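Local coordinates for rhodopsin (Rubrobacter xylanophilus, PDB 6KFQ), which is a heat-stable microbial rhodopsin that binds retinal and pumps protons across the membrane, probably driven by light absorbed in that chromophore, at residues R65-W69 and A70-D74; D108-M111 and I112-L116; V203-L206 and L207-G211. All coordinates share one frame; numbering follows the deposited sequence.

Interaction 1 of 3, residues R65-W69 and A70-D74; sequences REFYW and ARYID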
loop_
_atom_site.group_PDB
_atom_site.type_symbol
_atom_site.label_atom_id
_atom_site.label_comp_id
_atom_site.label_asym_id
_atom_site.label_seq_id
_atom_site.Cartn_x
_atom_site.Cartn_y
_atom_site.Cartn_z
ATOM N N ARG A 65 -13.662 -11.304 18.737
ATOM C CA ARG A 65 -12.532 -10.508 18.277
ATOM C C ARG A 65 -13.015 -9.167 17.740
ATOM O O ARG A 65 -13.999 -9.095 17.000
ATOM C CB ARG A 65 -11.753 -11.247 17.188
ATOM C CG ARG A 65 -11.022 -12.487 17.665
ATOM C CD ARG A 65 -10.152 -13.074 16.556
ATOM N NE ARG A 65 -10.944 -13.649 15.471
ATOM C CZ ARG A 65 -10.923 -13.233 14.207
ATOM N NH1 ARG A 65 -10.138 -12.228 13.841
ATOM N NH2 ARG A 65 -11.685 -13.836 13.302
ATOM N N GLU A 66 -12.324 -8.096 18.118
ATOM C CA GLU A 66 -12.555 -6.814 17.472
ATOM C C GLU A 66 -11.788 -6.788 16.159
ATOM O O GLU A 66 -10.573 -7.008 16.132
ATOM C CB GLU A 66 -12.131 -5.648 18.366
ATOM C CG GLU A 66 -12.571 -4.295 17.815
ATOM C CD GLU A 66 -12.157 -3.122 18.684
ATOM O OE1 GLU A 66 -11.554 -3.348 19.754
ATOM O OE2 GLU A 66 -12.434 -1.969 18.290
ATOM N N PHE A 67 -12.500 -6.535 15.067
ATOM C CA PHE A 67 -11.941 -6.649 13.725
ATOM C C PHE A 67 -12.035 -5.292 13.042
ATOM O O PHE A 67 -13.138 -4.818 12.753
ATOM C CB PHE A 67 -12.671 -7.729 12.922
ATOM C CG PHE A 67 -12.161 -7.887 11.515
ATOM C CD1 PHE A 67 -10.812 -8.108 11.270
ATOM C CD2 PHE A 67 -13.031 -7.822 10.439
ATOM C CE1 PHE A 67 -10.338 -8.251 9.976
ATOM C CE2 PHE A 67 -12.569 -7.975 9.139
ATOM C CZ PHE A 67 -11.219 -8.189 8.906
ATOM N N TYR A 68 -10.878 -4.673 12.790
ATOM C CA TYR A 68 -10.790 -3.405 12.060
ATOM C C TYR A 68 -10.814 -3.683 10.563
ATOM O O TYR A 68 -9.774 -3.818 9.912
ATOM C CB TYR A 68 -9.532 -2.638 12.454
ATOM C CG TYR A 68 -9.681 -1.905 13.763
ATOM C CD1 TYR A 68 -10.184 -0.613 13.803
ATOM C CD2 TYR A 68 -9.334 -2.511 14.961
ATOM C CE1 TYR A 68 -10.332 0.062 15.002
ATOM C CE2 TYR A 68 -9.476 -1.848 16.164
ATOM C CZ TYR A 68 -9.976 -0.562 16.178
ATOM O OH TYR A 68 -10.119 0.107 17.371
ATOM N N TRP A 69 -12.021 -3.751 9.995
ATOM C CA TRP A 69 -12.163 -4.068 8.578
ATOM C C TRP A 69 -11.948 -2.864 7.667
ATOM O O TRP A 69 -11.632 -3.057 6.487
ATOM C CB TRP A 69 -13.546 -4.668 8.313
ATOM C CG TRP A 69 -14.653 -3.846 8.874
ATOM C CD1 TRP A 69 -15.252 -4.007 10.082
ATOM C CD2 TRP A 69 -15.290 -2.724 8.253
ATOM N NE1 TRP A 69 -16.226 -3.054 10.258
ATOM C CE2 TRP A 69 -16.271 -2.255 9.147
ATOM C CE3 TRP A 69 -15.131 -2.076 7.025
ATOM C CZ2 TRP A 69 -17.089 -1.164 8.856
ATOM C CZ3 TRP A 69 -15.940 -0.993 6.738
ATOM C CH2 TRP A 69 -16.906 -0.548 7.646
ATOM N N ALA A 70 -12.123 -1.633 8.173
ATOM C CA ALA A 70 -11.940 -0.458 7.322
ATOM C C ALA A 70 -10.528 -0.403 6.760
ATOM O O ALA A 70 -10.310 0.142 5.671
ATOM C CB ALA A 70 -12.243 0.820 8.108
ATOM N N ARG A 71 -9.567 -0.935 7.518
ATOM C CA ARG A 71 -8.191 -1.137 7.084
ATOM C C ARG A 71 -8.106 -1.710 5.673
ATOM O O ARG A 71 -7.349 -1.225 4.820
ATOM C CB ARG A 71 -7.543 -2.079 8.102
ATOM C CG ARG A 71 -6.115 -2.359 7.914
ATOM C CD ARG A 71 -5.549 -3.229 9.034
ATOM N NE ARG A 71 -5.836 -2.770 10.397
ATOM C CZ ARG A 71 -5.336 -1.672 10.970
ATOM N NH1 ARG A 71 -4.542 -0.843 10.298
ATOM N NH2 ARG A 71 -5.658 -1.388 12.225
ATOM N N TYR A 72 -8.888 -2.750 5.411
ATOM C CA TYR A 72 -8.804 -3.441 4.130
ATOM C C TYR A 72 -9.453 -2.660 2.994
ATOM O O TYR A 72 -9.093 -2.866 1.829
ATOM C CB TYR A 72 -9.451 -4.827 4.258
ATOM C CG TYR A 72 -8.776 -5.719 5.284
ATOM C CD1 TYR A 72 -9.050 -5.583 6.647
ATOM C CD2 TYR A 72 -7.870 -6.706 4.892
ATOM C CE1 TYR A 72 -8.440 -6.393 7.586
ATOM C CE2 TYR A 72 -7.254 -7.521 5.823
ATOM C CZ TYR A 72 -7.538 -7.359 7.171
ATOM O OH TYR A 72 -6.932 -8.178 8.101
ATOM N N ILE A 73 -10.404 -1.778 3.305
ATOM C CA ILE A 73 -11.016 -0.960 2.265
ATOM C C ILE A 73 -10.023 0.078 1.775
ATOM O O ILE A 73 -9.917 0.340 0.569
ATOM C CB ILE A 73 -12.308 -0.309 2.786
ATOM C CG1 ILE A 73 -13.179 -1.344 3.509
ATOM C CG2 ILE A 73 -13.063 0.352 1.640
ATOM C CD1 ILE A 73 -13.599 -2.507 2.642
ATOM N N ASP A 74 -9.304 0.703 2.709
ATOM C CA ASP A 74 -8.103 1.463 2.390
ATOM C C ASP A 74 -7.203 0.655 1.455
ATOM O O ASP A 74 -6.928 1.065 0.322
ATOM C CB ASP A 74 -7.410 1.824 3.718
ATOM C CG ASP A 74 -6.018 2.457 3.560
ATOM O OD1 ASP A 74 -5.361 2.309 2.509
ATOM O OD2 ASP A 74 -5.561 3.091 4.550
HETATM O O HOH W 1 -7.249 -5.191 10.985
#
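Tyr72 N donates to Trp69 O at 3.0 Å (N-H...O angle 140°) in the turn where the extended chain, with Tyr68 at the centre of an inverse gamma turn, winds into the helix. The Phe67 and Tyr72 side chains cross at about a right angle. Their rings meet obliquely, planes at 41°, with Phe67 CZ 3.6 Å from Tyr72 CE1, while Tyr72 OH lies in the plane of the Phe67 ring at its edge. Arg71 carries CG anti to the backbone N (chi1 -176°), and a bend at chi3 turns the guanidinium back toward the preceding chain. There a water accepts from Arg71 NE at 2.9 Å, at the guanidinium edge, and lies 3.1 Å from Tyr68 O, placed to donate to it. Ala70 CB lies over one face of the Trp69 indole, toward its rim, and Ile73 CG1 comes to the edge near the ring plane, 4.1 Å from Trp69 CE3. Tyr68 OH bonds Glu2 and Tyr72 OH bonds Glu187. This turn leads from the two-stranded hairpin, where Phe67 pairs with Thr59, into helix 70-90, whose residues 70-74 pack among helices 98-120, 32-53 and 194-218 and carry Tyr72 to the retinal pocket.

Interaction 2 of 3, residues D108-M111 and I112-L116; sequences DVVM and ILTGL. With RET (retinal), chain R.
Met111 CE lies against Ile112 CD1 at 3.6 Å, and the same methyl reaches the C19 methyl of retinal at 3.7 Å. Met111 CG stands anti to the backbone N (chi1 176°) and the chain bends at chi3, which turns the terminal methyl toward Ile112 while SD stays near the polyene. One helical turn on, Gly115 CA approaches the ring methyl C16 of retinal at 4.0 Å; a CB at this position would collide with that methyl. Behind this shell Gly115 is held by its N-H to Met111 O at 3.0 Å, an oxygen that Ser134 of helix 124-153 also bonds. Val110 O is gripped twice, by Thr114 N at 2.9 Å and by Thr114 OG1 at 2.6 Å, the two donors arriving from opposite faces of its plane. Thr114 CG2 packs 4.0 Å from Val110 CG1. An alanine in place of this threonine is likely to leave Val110 O with one donor from this residue, its backbone N-H, and a gap beside Val110 CG1. Toward the bound lipid, Val109 CG1 runs alongside Leu113 CD1 at 3.6 Å. Asp108 points the same way as Ile112 and bonds Thr79 through OD1, much like the Asp-Thr pair of bacteriorhodopsin. Retinal thus meets methyl groups, a thioether and a glycine CA, an apolar surface, while Met111 O and Val110 O are hydrogen-bonded behind it.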
loop_
_atom_site.group_PDB
_atom_site.type_symbol
_atom_site.label_atom_id
_atom_site.label_comp_id
_atom_site.label_asym_id
_atom_site.label_seq_id
_atom_site.Cartn_x
_atom_site.Cartn_y
_atom_site.Cartn_z
ATOM N N ASP A 108 -3.209 -8.252 -6.758
ATOM C CA ASP A 108 -3.164 -7.464 -5.534
ATOM C C ASP A 108 -4.542 -7.342 -4.892
ATOM O O ASP A 108 -4.670 -7.420 -3.663
ATOM C CB ASP A 108 -2.592 -6.090 -5.849
ATOM C CG ASP A 108 -2.540 -5.206 -4.636
ATOM O OD1 ASP A 108 -3.540 -4.502 -4.372
ATOM O OD2 ASP A 108 -1.511 -5.252 -3.931
ATOM N N VAL A 109 -5.587 -7.153 -5.704
ATOM C CA VAL A 109 -6.934 -7.033 -5.154
ATOM C C VAL A 109 -7.382 -8.362 -4.555
ATOM O O VAL A 109 -8.015 -8.399 -3.492
ATOM C CB VAL A 109 -7.909 -6.522 -6.233
ATOM C CG1 VAL A 109 -9.345 -6.607 -5.749
ATOM C CG2 VAL A 109 -7.569 -5.086 -6.603
ATOM N N VAL A 110 -7.037 -9.473 -5.208
ATOM C CA VAL A 110 -7.336 -10.792 -4.656
ATOM C C VAL A 110 -6.636 -10.978 -3.314
ATOM O O VAL A 110 -7.221 -11.490 -2.349
ATOM C CB VAL A 110 -6.933 -11.883 -5.665
ATOM C CG1 VAL A 110 -6.868 -13.234 -4.979
ATOM C CG2 VAL A 110 -7.927 -11.911 -6.827
ATOM N N MET A 111 -5.369 -10.574 -3.236
ATOM C CA MET A 111 -4.631 -10.634 -1.978
ATOM C C MET A 111 -5.374 -9.908 -0.860
ATOM O O MET A 111 -5.596 -10.465 0.224
ATOM C CB MET A 111 -3.236 -10.033 -2.184
ATOM C CG MET A 111 -2.403 -9.958 -0.929
ATOM S SD MET A 111 -0.857 -9.030 -1.155
ATOM C CE MET A 111 -1.428 -7.320 -1.188
ATOM N N ILE A 112 -5.774 -8.659 -1.110
ATOM C CA ILE A 112 -6.389 -7.861 -0.051
ATOM C C ILE A 112 -7.746 -8.430 0.318
ATOM O O ILE A 112 -8.065 -8.606 1.501
ATOM C CB ILE A 112 -6.513 -6.387 -0.475
ATOM C CG1 ILE A 112 -5.139 -5.774 -0.743
ATOM C CG2 ILE A 112 -7.289 -5.604 0.606
ATOM C CD1 ILE A 112 -4.249 -5.761 0.480
ATOM N N LEU A 113 -8.580 -8.699 -0.687
ATOM C CA LEU A 113 -9.941 -9.140 -0.413
ATOM C C LEU A 113 -9.972 -10.523 0.234
ATOM O O LEU A 113 -10.852 -10.805 1.056
ATOM C CB LEU A 113 -10.767 -9.113 -1.703
ATOM C CG LEU A 113 -11.039 -7.691 -2.204
ATOM C CD1 LEU A 113 -11.855 -7.684 -3.472
ATOM C CD2 LEU A 113 -11.719 -6.863 -1.114
ATOM N N THR A 114 -9.036 -11.410 -0.124
ATOM C CA THR A 114 -9.009 -12.701 0.559
ATOM C C THR A 114 -8.436 -12.564 1.963
ATOM O O THR A 114 -8.737 -13.384 2.837
ATOM C CB THR A 114 -8.210 -13.749 -0.233
ATOM O OG1 THR A 114 -6.876 -13.282 -0.461
ATOM C CG2 THR A 114 -8.877 -14.063 -1.576
ATOM N N GLY A 115 -7.609 -11.543 2.196
ATOM C CA GLY A 115 -7.141 -11.278 3.546
ATOM C C GLY A 115 -8.239 -10.707 4.423
ATOM O O GLY A 115 -8.339 -11.039 5.611
ATOM N N LEU A 116 -9.073 -9.835 3.853
ATOM C CA LEU A 116 -10.242 -9.340 4.570
ATOM C C LEU A 116 -11.193 -10.480 4.901
ATOM O O LEU A 116 -11.717 -10.570 6.021
ATOM C CB LEU A 116 -10.948 -8.271 3.735
ATOM C CG LEU A 116 -12.329 -7.838 4.230
ATOM C CD1 LEU A 116 -12.246 -7.231 5.622
ATOM C CD2 LEU A 116 -12.948 -6.854 3.251
HETATM C C1 RET R . -2.726 -9.607 4.498
HETATM C C2 RET R . -3.212 -10.885 5.198
HETATM C C3 RET R . -3.231 -12.123 4.326
HETATM C C4 RET R . -1.870 -12.384 3.712
HETATM C C5 RET R . -1.174 -11.140 3.206
HETATM C C6 RET R . -1.604 -9.895 3.480
HETATM C C7 RET R . -0.870 -8.751 2.956
HETATM C C8 RET R . -1.165 -7.423 2.980
HETATM C C9 RET R . -0.408 -6.307 2.459
HETATM C C10 RET R . -0.806 -5.060 2.769
HETATM C C11 RET R . -0.212 -3.820 2.360
HETATM C C12 RET R . -0.749 -2.660 2.726
HETATM C C13 RET R . -0.283 -1.336 2.382
HETATM C C14 RET R . -1.032 -0.270 2.752
HETATM C C15 RET R . -0.777 1.117 2.484
HETATM C C16 RET R . -3.939 -8.973 3.805
HETATM C C17 RET R . -2.260 -8.680 5.637
HETATM C C18 RET R . -0.079 -11.456 2.223
HETATM C C19 RET R . 0.803 -6.588 1.615
HETATM C C20 RET R . 0.993 -1.216 1.598
#

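Interaction 3 of 3, residues V203-L206 and L207-G211; sequences VLDL and LAKVG. With RET (retinal), chain R; MPG ([(Z)-octadec-9-enyl] (2R)-2,3-bis(oxidanyl)propanoate), chain K.
The retinal-bearing lysine sits in a pi-type turn of helix 194-218, a bulge also known at this point in bacteriorhodopsin; the bulge is closed by a bond between Leu206 O and Gly211 N. Leu206 O takes Gly211 N at 2.9 Å in the carbonyl plane, with a nearly straight N-H (159°), and receives Val210 N only weakly from a bent approach. Lys209 N to Asp205 O is likewise a weak bond. Just before the bulge the pattern is regular, with Ala208 N donating to Leu204 O at 2.7 Å. A CB on Gly211 would clash with Leu207 O, which suits glycine to this place; Gly211 CA also meets C15 of a bound lipid at 3.6 Å.

Lys209 and Asp205 lie side by side, pointing the same way. The lysine chain is extended as far as CE and bends at chi4 (81°), bringing NZ to its covalent bond with retinal C15, 1.4 Å away, the Schiff base linkage of microbial rhodopsins. Asp205 OD1 faces this linkage from 3.8 Å, a long salt bridge to Lys209 NZ, and is 3.7 Å from retinal C14. The carboxylate is held by Tyr178 at OD1 and by Tyr49 at OD2. Asp74 of helix 70-90 also touches Lys209. Away from the pocket, Leu206 CD2 packs alongside Val210 CG2, and Val203 CG1 alongside Leu207 CD1 at 4.0 Å.

The hydrogen bonds with Tyr178 and Tyr49 restrict rotation of the Asp205 carboxylate, which faces the Schiff base across a long salt bridge. With Asp74 near as well, the site is consistent with the two-aspartate counterion of bacteriorhodopsin, whose electrostatics probably tune the Schiff base nitrogen.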
loop_
_atom_site.group_PDB
_atom_site.type_symbol
_atom_site.label_atom_id
_atom_site.label_comp_id
_atom_site.label_asym_id
_atom_site.label_seq_id
_atom_site.Cartn_x
_atom_site.Cartn_y
_atom_site.Cartn_z
ATOM N N VAL A 203 2.749 2.163 11.690
ATOM C CA VAL A 203 4.112 2.481 11.277
ATOM C C VAL A 203 4.336 2.040 9.839
ATOM O O VAL A 203 4.850 2.802 9.009
ATOM C CB VAL A 203 5.140 1.834 12.223
ATOM C CG1 VAL A 203 6.554 2.074 11.710
ATOM C CG2 VAL A 203 4.991 2.373 13.640
ATOM N N LEU A 204 3.937 0.800 9.519
ATOM C CA LEU A 204 4.052 0.316 8.150
ATOM C C LEU A 204 3.304 1.220 7.177
ATOM O O LEU A 204 3.838 1.594 6.126
ATOM C CB LEU A 204 3.519 -1.124 8.059
ATOM C CG LEU A 204 4.374 -2.153 8.799
ATOM C CD1 LEU A 204 3.668 -3.529 8.815
ATOM C CD2 LEU A 204 5.726 -2.263 8.113
ATOM N N ASP A 205 2.048 1.550 7.491
ATOM C CA ASP A 205 1.263 2.385 6.580
ATOM C C ASP A 205 1.949 3.719 6.309
ATOM O O ASP A 205 2.008 4.173 5.163
ATOM C CB ASP A 205 -0.128 2.646 7.155
ATOM C CG ASP A 205 -1.050 1.450 7.045
ATOM O OD1 ASP A 205 -0.711 0.474 6.332
ATOM O OD2 ASP A 205 -2.128 1.503 7.678
ATOM N N LEU A 206 2.457 4.373 7.350
ATOM C CA LEU A 206 3.068 5.683 7.149
ATOM C C LEU A 206 4.328 5.577 6.299
ATOM O O LEU A 206 4.561 6.411 5.417
ATOM C CB LEU A 206 3.367 6.329 8.501
ATOM C CG LEU A 206 2.122 6.836 9.225
ATOM C CD1 LEU A 206 2.451 7.185 10.658
ATOM C CD2 LEU A 206 1.546 8.052 8.506
ATOM N N LEU A 207 5.138 4.544 6.531
ATOM C CA LEU A 207 6.334 4.349 5.719
ATOM C C LEU A 207 5.969 3.973 4.287
ATOM O O LEU A 207 6.515 4.528 3.325
ATOM C CB LEU A 207 7.217 3.273 6.348
ATOM C CG LEU A 207 7.788 3.605 7.735
ATOM C CD1 LEU A 207 8.587 2.405 8.252
ATOM C CD2 LEU A 207 8.662 4.875 7.683
ATOM N N ALA A 208 5.046 3.024 4.127
ATOM C CA ALA A 208 4.698 2.511 2.805
ATOM C C ALA A 208 3.918 3.506 1.957
ATOM O O ALA A 208 3.821 3.301 0.736
ATOM C CB ALA A 208 3.896 1.207 2.954
ATOM N N LYS A 209 3.385 4.580 2.560
ATOM C CA LYS A 209 2.599 5.576 1.836
ATOM C C LYS A 209 3.229 6.958 1.907
ATOM O O LYS A 209 3.505 7.553 0.860
ATOM C CB LYS A 209 1.155 5.625 2.365
ATOM C CG LYS A 209 0.343 4.340 2.089
ATOM C CD LYS A 209 -1.114 4.443 2.540
ATOM C CE LYS A 209 -1.919 3.218 2.090
ATOM N NZ LYS A 209 -1.733 2.049 2.992
ATOM N N VAL A 210 3.451 7.497 3.107
ATOM C CA VAL A 210 4.066 8.817 3.204
ATOM C C VAL A 210 5.557 8.737 2.919
ATOM O O VAL A 210 6.102 9.585 2.213
ATOM C CB VAL A 210 3.786 9.440 4.582
ATOM C CG1 VAL A 210 4.535 10.783 4.712
ATOM C CG2 VAL A 210 2.297 9.653 4.764
ATOM N N GLY A 211 6.240 7.721 3.453
ATOM C CA GLY A 211 7.650 7.560 3.135
ATOM C C GLY A 211 7.867 7.299 1.657
ATOM O O GLY A 211 8.677 7.962 1.005
HETATM C C1 RET R . -2.726 -9.607 4.498
HETATM C C2 RET R . -3.212 -10.885 5.198
HETATM C C3 RET R . -3.231 -12.123 4.326
HETATM C C4 RET R . -1.870 -12.384 3.712
HETATM C C5 RET R . -1.174 -11.140 3.206
HETATM C C6 RET R . -1.604 -9.895 3.480
HETATM C C7 RET R . -0.870 -8.751 2.956
HETATM C C8 RET R . -1.165 -7.423 2.980
HETATM C C9 RET R . -0.408 -6.307 2.459
HETATM C C10 RET R . -0.806 -5.060 2.769
HETATM C C11 RET R . -0.212 -3.820 2.360
HETATM C C12 RET R . -0.749 -2.660 2.726
HETATM C C13 RET R . -0.283 -1.336 2.382
HETATM C C14 RET R . -1.032 -0.270 2.752
HETATM C C15 RET R . -0.777 1.117 2.484
HETATM C C16 RET R . -3.939 -8.973 3.805
HETATM C C17 RET R . -2.260 -8.680 5.637
HETATM C C18 RET R . -0.079 -11.456 2.223
HETATM C C19 RET R . 0.803 -6.588 1.615
HETATM C C20 RET R . 0.993 -1.216 1.598
HETATM C C15 MPG K . 11.221 7.994 3.652
HETATM C C16 MPG K . 11.849 6.912 4.494
HETATM C C17 MPG K . 11.231 5.550 4.339
HETATM C C18 MPG K . 11.858 4.508 5.234
#

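From the N terminus, the three contacts follow one another in series, none nested in or crossing another, and each is local, so none closes a long loop. Interaction 1 is the turn from strand 66-67 into helix 70-90. Interaction 2 lies on the next helix, 98-120, and touches interaction 1 directly: the Tyr72 ring packs on Gly115 and Leu116, and Phe67 meets Leu116. Interaction 3, far later on helix 194-218, meets interaction 1 where Asp74 OD1 lies 3.6 Å from Lys209 CE. Interactions 2 and 3 do not touch, their nearest atoms being about 9 Å apart, yet retinal spans them, anchored at Lys209 and reaching its ring to Gly115.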